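Local coordinates for adenosine deaminase 1 (Arthrobacter aurescens, PDB 3RYS), which probably catalyses the zinc-dependent hydrolytic deamination of adenine to hypoxanthine, a step of purine salvage and nitrogen catabolism, at residues V112-E115 with T116-N119; E203-A206 with S207-T210; E229-D232 with V233-L237. All coordinates share one frame; numbering follows the deposited sequence.

In the fold
Three first turns of helices illustrate how one task, starting a helix in a TIM-barrel hydrolase, is met with different chemistry. Contact 1 opens helix 114-125, contact 2 helix 206-214 and contact 3 helix 231-240. Contacts 1 and 2 are partly buried, whereas contact 3 is a surface contact. Contact 1 adds an amide-carboxylate bond to the backbone turn, contact 2 a proline-tyrosine CH-pi contact, and contact 3 an aspartate cap. Contacts 2 and 3 touch, with Thr-210 OG1 3.9 Å from Val-233 CG2; contact 1 lies on the opposite side of the chain's centre from contact 3. Contact 2 alone follows directly on Glu-202, which binds adenine and is the probable proton donor.

Contact 1: residues V112-E115 with T116-N119; sequences VALE and TCVN
Glu-115 and Asn-119, one helical turn apart, join their side chains across the first turn of helix 114-125. Followed outward, the Glu-115 side chain begins with CB, which is close to the following peptide N through the covalent chain alone; contact with Asn-119 begins at CG, 3.4 Å from Asn-119 ND2. CD comes next, 3.3 Å from the same ND2. The bend at chi2 (89°) lets OE2 swing to Asn-119 ND2, from which it accepts a hydrogen bond at 2.9 Å. The carboxylate and amide planes are 84° apart, almost perpendicular. ND2 stands about 51° out of the carboxylate plane, whereas OE2 lies close to the plane of the amide.

The same two residues are also tied through their backbones, Asn-119 N donating to Glu-115 O. Ala-113 occupies the N-cap position and its carbonyl oxygen takes the first regular helical bond, from Cys-117 N at 3.2 Å; a weak one from Thr-116 N accompanies it. Val-118 N then donates to Leu-114 O at 2.9 Å. This is the opening turn of one of the helices packed outside the barrel strands of the adenosine deaminase fold, and it lies away from the zinc and adenine sites.

Behind the cap, Val-112 and Thr-116 cross at about a right angle. Val-112 CG1 touches both Thr-116 CB and CG2, each at 3.7 Å. On another side of the turn Leu-114 CD2 makes looser apolar approaches, 4.4 Å to Cys-117 SG and the same to Val-118 CG2. Phe-79 of helix 76-92 packs on Val-112, Thr-116 and Cys-117, whereas Leu-158 of helix 148-160 meets Leu-114 and Val-118.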
loop_
_atom_site.group_PDB
_atom_site.type_symbol
_atom_site.label_atom_id
_atom_site.label_comp_id
_atom_site.label_asym_id
_atom_site.label_seq_id
_atom_site.Cartn_x
_atom_site.Cartn_y
_atom_site.Cartn_z
ATOM N N VAL A 112 -2.884 -22.152 4.314
ATOM C CA VAL A 112 -3.181 -21.909 2.901
ATOM C C VAL A 112 -1.879 -21.872 2.104
ATOM O O VAL A 112 -0.963 -21.121 2.440
ATOM C CB VAL A 112 -3.954 -20.582 2.684
ATOM C CG1 VAL A 112 -4.248 -20.382 1.209
ATOM C CG2 VAL A 112 -5.250 -20.561 3.495
ATOM N N ALA A 113 -1.799 -22.678 1.049
ATOM C CA ALA A 113 -0.566 -22.806 0.274
ATOM C C ALA A 113 -0.176 -21.518 -0.459
ATOM O O ALA A 113 -1.031 -20.704 -0.792
ATOM C CB ALA A 113 -0.680 -23.960 -0.708
ATOM N N LEU A 114 1.119 -21.341 -0.701
ATOM C CA LEU A 114 1.612 -20.221 -1.497
ATOM C C LEU A 114 0.970 -20.259 -2.866
ATOM O O LEU A 114 0.579 -19.231 -3.414
ATOM C CB LEU A 114 3.126 -20.305 -1.662
ATOM C CG LEU A 114 3.992 -19.659 -0.590
ATOM C CD1 LEU A 114 5.451 -20.070 -0.758
ATOM C CD2 LEU A 114 3.836 -18.153 -0.653
ATOM N N GLU A 115 0.880 -21.463 -3.416
ATOM C CA GLU A 115 0.247 -21.681 -4.706
ATOM C C GLU A 115 -1.130 -21.022 -4.726
ATOM O O GLU A 115 -1.483 -20.341 -5.683
ATOM C CB GLU A 115 0.120 -23.181 -4.972
ATOM C CG GLU A 115 -0.509 -23.547 -6.309
ATOM C CD GLU A 115 0.511 -23.671 -7.430
ATOM O OE1 GLU A 115 1.727 -23.701 -7.130
ATOM O OE2 GLU A 115 0.093 -23.741 -8.609
ATOM N N THR A 116 -1.895 -21.214 -3.653
ATOM C CA THR A 116 -3.265 -20.709 -3.574
ATOM C C THR A 116 -3.359 -19.185 -3.534
ATOM O O THR A 116 -4.101 -18.589 -4.316
ATOM C CB THR A 116 -4.016 -21.279 -2.352
ATOM O OG1 THR A 116 -4.040 -22.707 -2.428
ATOM C CG2 THR A 116 -5.443 -20.757 -2.310
ATOM N N CYS A 117 -2.627 -18.552 -2.623
ATOM C CA CYS A 117 -2.713 -17.101 -2.492
ATOM C C CYS A 117 -2.076 -16.365 -3.672
ATOM O O CYS A 117 -2.640 -15.395 -4.175
ATOM C CB CYS A 117 -2.176 -16.602 -1.138
ATOM S SG CYS A 117 -0.472 -17.056 -0.696
ATOM N N VAL A 118 -0.919 -16.837 -4.131
ATOM C CA VAL A 118 -0.263 -16.224 -5.289
ATOM C C VAL A 118 -1.095 -16.356 -6.568
ATOM O O VAL A 118 -1.335 -15.369 -7.264
ATOM C CB VAL A 118 1.134 -16.813 -5.545
ATOM C CG1 VAL A 118 1.764 -16.158 -6.767
ATOM C CG2 VAL A 118 2.018 -16.631 -4.320
ATOM N N ASN A 119 -1.528 -17.574 -6.878
ATOM C CA ASN A 119 -2.356 -17.799 -8.060
ATOM C C ASN A 119 -3.653 -16.991 -8.033
ATOM O O ASN A 119 -4.065 -16.432 -9.050
ATOM C CB ASN A 119 -2.676 -19.287 -8.233
ATOM C CG ASN A 119 -1.465 -20.103 -8.651
ATOM O OD1 ASN A 119 -0.400 -19.557 -8.949
ATOM N ND2 ASN A 119 -1.627 -21.424 -8.676
#

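Contact 2: residues E203-A206 with S207-T210; sequences EGPA and SYIT
Pro-205 presses its CD atom onto the face of the Tyr-208 ring, a CH-pi contact that forms the first shell here. CD stands 3.6 Å from the ring centroid and only 13° off the ring normal, nearly above the middle of the six carbons. Tyr-208 CG, set beside its own backbone N (chi1 -83°), sends the ring back over the residues that precede the helix. Gly-204 CA also approaches this ring, 4.1 Å from Tyr-208 CD2.

The next layer is the backbone. Tyr-208 N donates to Pro-205 O at 2.8 Å, joining the two residues a second time, and its N-H arrives well above the carbonyl plane. Ile-209 N follows with a bond to Ala-206 O at 3.1 Å, farther still out of the plane of that carbonyl. Both bonds span three residues and are bent, as in a tight first turn.

Farther out, Glu-174 OE1 accepts from the backbone N atoms of both Glu-203 and Gly-204, fixing the approach to the turn. Pro-178 and Pro-179 touch the tyrosine, and its OH makes a weak hydrogen bond with Gly-176 N. Glu-202, the predicted proton donor that binds adenine in the crystal, immediately precedes 203-210. Residues 203-205 belong to the beta-alpha loop of the TIM barrel that leads from strand 195-200, which carries the zinc ligand His-199, into the first turn of helix 206-214.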
loop_
_atom_site.group_PDB
_atom_site.type_symbol
_atom_site.label_atom_id
_atom_site.label_comp_id
_atom_site.label_asym_id
_atom_site.label_seq_id
_atom_site.Cartn_x
_atom_site.Cartn_y
_atom_site.Cartn_z
ATOM N N GLU A 203 5.308 4.222 12.713
ATOM C CA GLU A 203 5.404 4.317 14.163
ATOM C C GLU A 203 6.869 4.194 14.565
ATOM O O GLU A 203 7.255 4.571 15.670
ATOM C CB GLU A 203 4.565 3.229 14.841
ATOM C CG GLU A 203 3.068 3.503 14.827
ATOM C CD GLU A 203 2.278 2.535 15.690
ATOM O OE1 GLU A 203 2.844 1.500 16.098
ATOM O OE2 GLU A 203 1.089 2.808 15.962
ATOM N N GLY A 204 7.679 3.659 13.652
ATOM C CA GLY A 204 9.115 3.583 13.843
ATOM C C GLY A 204 9.775 4.936 13.631
ATOM O O GLY A 204 9.240 5.787 12.917
ATOM N N PRO A 205 10.946 5.140 14.253
ATOM C CA PRO A 205 11.650 6.426 14.249
ATOM C C PRO A 205 12.328 6.701 12.917
ATOM O O PRO A 205 12.512 5.788 12.112
ATOM C CB PRO A 205 12.729 6.247 15.327
ATOM C CG PRO A 205 12.478 4.919 15.957
ATOM C CD PRO A 205 11.697 4.110 14.978
ATOM N N ALA A 206 12.705 7.958 12.702
ATOM C CA ALA A 206 13.420 8.355 11.500
ATOM C C ALA A 206 14.660 7.481 11.262
ATOM O O ALA A 206 15.104 7.326 10.125
ATOM C CB ALA A 206 13.802 9.821 11.581
ATOM N N SER A 207 15.210 6.915 12.335
ATOM C CA SER A 207 16.374 6.030 12.233
ATOM C C SER A 207 16.066 4.841 11.341
ATOM O O SER A 207 16.924 4.380 10.589
ATOM C CB SER A 207 16.797 5.508 13.611
ATOM O OG SER A 207 16.690 6.505 14.612
ATOM N N TYR A 208 14.837 4.343 11.445
ATOM C CA TYR A 208 14.407 3.157 10.709
ATOM C C TYR A 208 14.383 3.427 9.215
ATOM O O TYR A 208 14.521 2.514 8.408
ATOM C CB TYR A 208 13.023 2.711 11.181
ATOM C CG TYR A 208 13.039 1.865 12.433
ATOM C CD1 TYR A 208 14.052 1.988 13.373
ATOM C CD2 TYR A 208 12.022 0.953 12.686
ATOM C CE1 TYR A 208 14.062 1.210 14.520
ATOM C CE2 TYR A 208 12.022 0.175 13.827
ATOM C CZ TYR A 208 13.042 0.306 14.740
ATOM O OH TYR A 208 13.035 -0.473 15.876
ATOM N N ILE A 209 14.242 4.664 8.830
ATOM C CA ILE A 209 14.241 5.042 7.462
ATOM C C ILE A 209 15.584 4.967 6.844
ATOM O O ILE A 209 15.729 4.528 5.754
ATOM C CB ILE A 209 13.639 6.424 7.298
ATOM C CG1 ILE A 209 12.251 6.414 7.912
ATOM C CG2 ILE A 209 13.638 6.827 5.850
ATOM C CD1 ILE A 209 11.484 7.599 7.821
ATOM N N THR A 210 16.572 5.421 7.562
ATOM C CA THR A 210 17.948 5.332 7.163
ATOM C C THR A 210 18.383 3.881 7.092
ATOM O O THR A 210 19.132 3.509 6.274
ATOM C CB THR A 210 18.804 6.137 8.156
ATOM O OG1 THR A 210 18.370 7.474 8.146
ATOM C CG2 THR A 210 20.197 6.125 7.806
#

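Contact 3: residues E229-D232 with V233-L237; sequences EDTD and VVQRL
Two torsions join Asp-230 to Val-233: chi1 of Asp-230 (-172°) sets the carboxylate opposite its backbone N, and chi1 of Val-233 (175°) places CG2 beside its own N. The side chains cross at about a right angle, with Val-233 CG2 packed 3.4 Å from Asp-230 CG. The methyl group thus covers the carboxylate while OD1 turns to the amides at the helix start. Asp-232 N gives OD1 the shorter bond, 2.9 Å, nearly along its C-O axis; Val-233 N adds a weak one at 3.4 Å.

The backbone oxygen of Asp-230 serves the same turn. Val-234 N donates to it at 3.1 Å in an almost straight bond (174°). Weak bonds from Gln-235 N to Thr-231 O and from Arg-236 N to Asp-232 O carry the turn onward. Alongside, Thr-231 and Gln-235 point the same way, with CG2 of the threonine 3.7 Å from OE1 of the glutamine.

Arg-236 stretches away to form salt bridges with Asp-214 and Glu-240, while Leu-237 packs on Leu-213 of helix 206-214. The negative carboxylate at the N-terminal end of the helix probably interacts favourably with the helix dipole. With Asp-230 accepting from both Asp-232 N and Val-233 N, this is an aspartate N-cap, here starting the outer helix 231-240 of the barrel.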
loop_
_atom_site.group_PDB
_atom_site.type_symbol
_atom_site.label_atom_id
_atom_site.label_comp_id
_atom_site.label_asym_id
_atom_site.label_seq_id
_atom_site.Cartn_x
_atom_site.Cartn_y
_atom_site.Cartn_z
ATOM N N GLU A 229 11.188 14.255 11.948
ATOM C CA GLU A 229 11.805 14.451 13.255
ATOM C C GLU A 229 13.310 14.651 13.156
ATOM O O GLU A 229 13.970 15.002 14.135
ATOM C CB GLU A 229 11.473 13.282 14.178
ATOM C CG GLU A 229 9.995 13.211 14.510
ATOM C CD GLU A 229 9.587 11.894 15.136
ATOM O OE1 GLU A 229 10.477 11.106 15.537
ATOM O OE2 GLU A 229 8.364 11.654 15.221
ATOM N N ASP A 230 13.870 14.367 12.027
ATOM C CA ASP A 230 15.261 14.536 11.854
ATOM C C ASP A 230 15.549 15.357 10.619
ATOM O O ASP A 230 15.273 14.947 9.531
ATOM C CB ASP A 230 15.924 13.180 11.788
ATOM C CG ASP A 230 17.391 13.260 11.791
ATOM O OD1 ASP A 230 17.943 14.114 11.155
ATOM O OD2 ASP A 230 18.005 12.464 12.439
ATOM N N THR A 231 16.093 16.531 10.836
ATOM C CA THR A 231 16.468 17.463 9.795
ATOM C C THR A 231 17.286 16.873 8.706
ATOM O O THR A 231 17.030 17.095 7.586
ATOM C CB THR A 231 17.227 18.624 10.404
ATOM O OG1 THR A 231 16.296 19.569 10.875
ATOM C CG2 THR A 231 18.128 19.274 9.426
ATOM N N ASP A 232 18.273 16.085 9.029
ATOM C CA ASP A 232 19.151 15.679 7.984
ATOM C C ASP A 232 18.897 14.352 7.326
ATOM O O ASP A 232 19.531 14.006 6.384
ATOM C CB ASP A 232 20.640 16.004 8.272
ATOM C CG ASP A 232 21.103 15.628 9.633
ATOM O OD1 ASP A 232 21.054 14.489 9.983
ATOM O OD2 ASP A 232 21.617 16.458 10.334
ATOM N N VAL A 233 17.910 13.657 7.830
ATOM C CA VAL A 233 17.225 12.547 7.169
ATOM C C VAL A 233 16.286 13.144 6.124
ATOM O O VAL A 233 16.282 12.732 4.963
ATOM C CB VAL A 233 16.400 11.702 8.150
ATOM C CG1 VAL A 233 15.617 10.640 7.396
ATOM C CG2 VAL A 233 17.299 11.062 9.192
ATOM N N VAL A 234 15.499 14.129 6.550
ATOM C CA VAL A 234 14.669 14.906 5.640
ATOM C C VAL A 234 15.528 15.436 4.502
ATOM O O VAL A 234 15.088 15.509 3.357
ATOM C CB VAL A 234 14.027 16.115 6.358
ATOM C CG1 VAL A 234 13.213 16.946 5.377
ATOM C CG2 VAL A 234 13.167 15.656 7.522
ATOM N N GLN A 235 16.762 15.797 4.837
ATOM C CA GLN A 235 17.685 16.418 3.896
ATOM C C GLN A 235 18.068 15.449 2.789
ATOM O O GLN A 235 18.023 15.793 1.608
ATOM C CB GLN A 235 18.936 16.886 4.633
ATOM C CG GLN A 235 19.353 18.307 4.330
ATOM C CD GLN A 235 20.083 18.954 5.503
ATOM O OE1 GLN A 235 19.583 19.904 6.112
ATOM N NE2 GLN A 235 21.261 18.428 5.837
ATOM N N ARG A 236 18.442 14.234 3.177
ATOM C CA ARG A 236 18.795 13.197 2.215
ATOM C C ARG A 236 17.613 12.796 1.331
ATOM O O ARG A 236 17.762 12.630 0.119
ATOM C CB ARG A 236 19.338 11.962 2.928
ATOM C CG ARG A 236 19.441 10.760 2.015
ATOM C CD ARG A 236 19.686 9.487 2.794
ATOM N NE ARG A 236 19.904 8.359 1.899
ATOM C CZ ARG A 236 20.335 7.169 2.299
ATOM N NH1 ARG A 236 20.590 6.961 3.585
ATOM N NH2 ARG A 236 20.512 6.194 1.414
ATOM N N LEU A 237 16.446 12.628 1.943
ATOM C CA LEU A 237 15.234 12.311 1.198
ATOM C C LEU A 237 15.035 13.314 0.069
ATOM O O LEU A 237 14.936 12.944 -1.103
ATOM C CB LEU A 237 14.024 12.318 2.131
ATOM C CG LEU A 237 13.640 10.998 2.812
ATOM C CD1 LEU A 237 14.794 10.008 2.859
ATOM C CD2 LEU A 237 13.087 11.257 4.202
#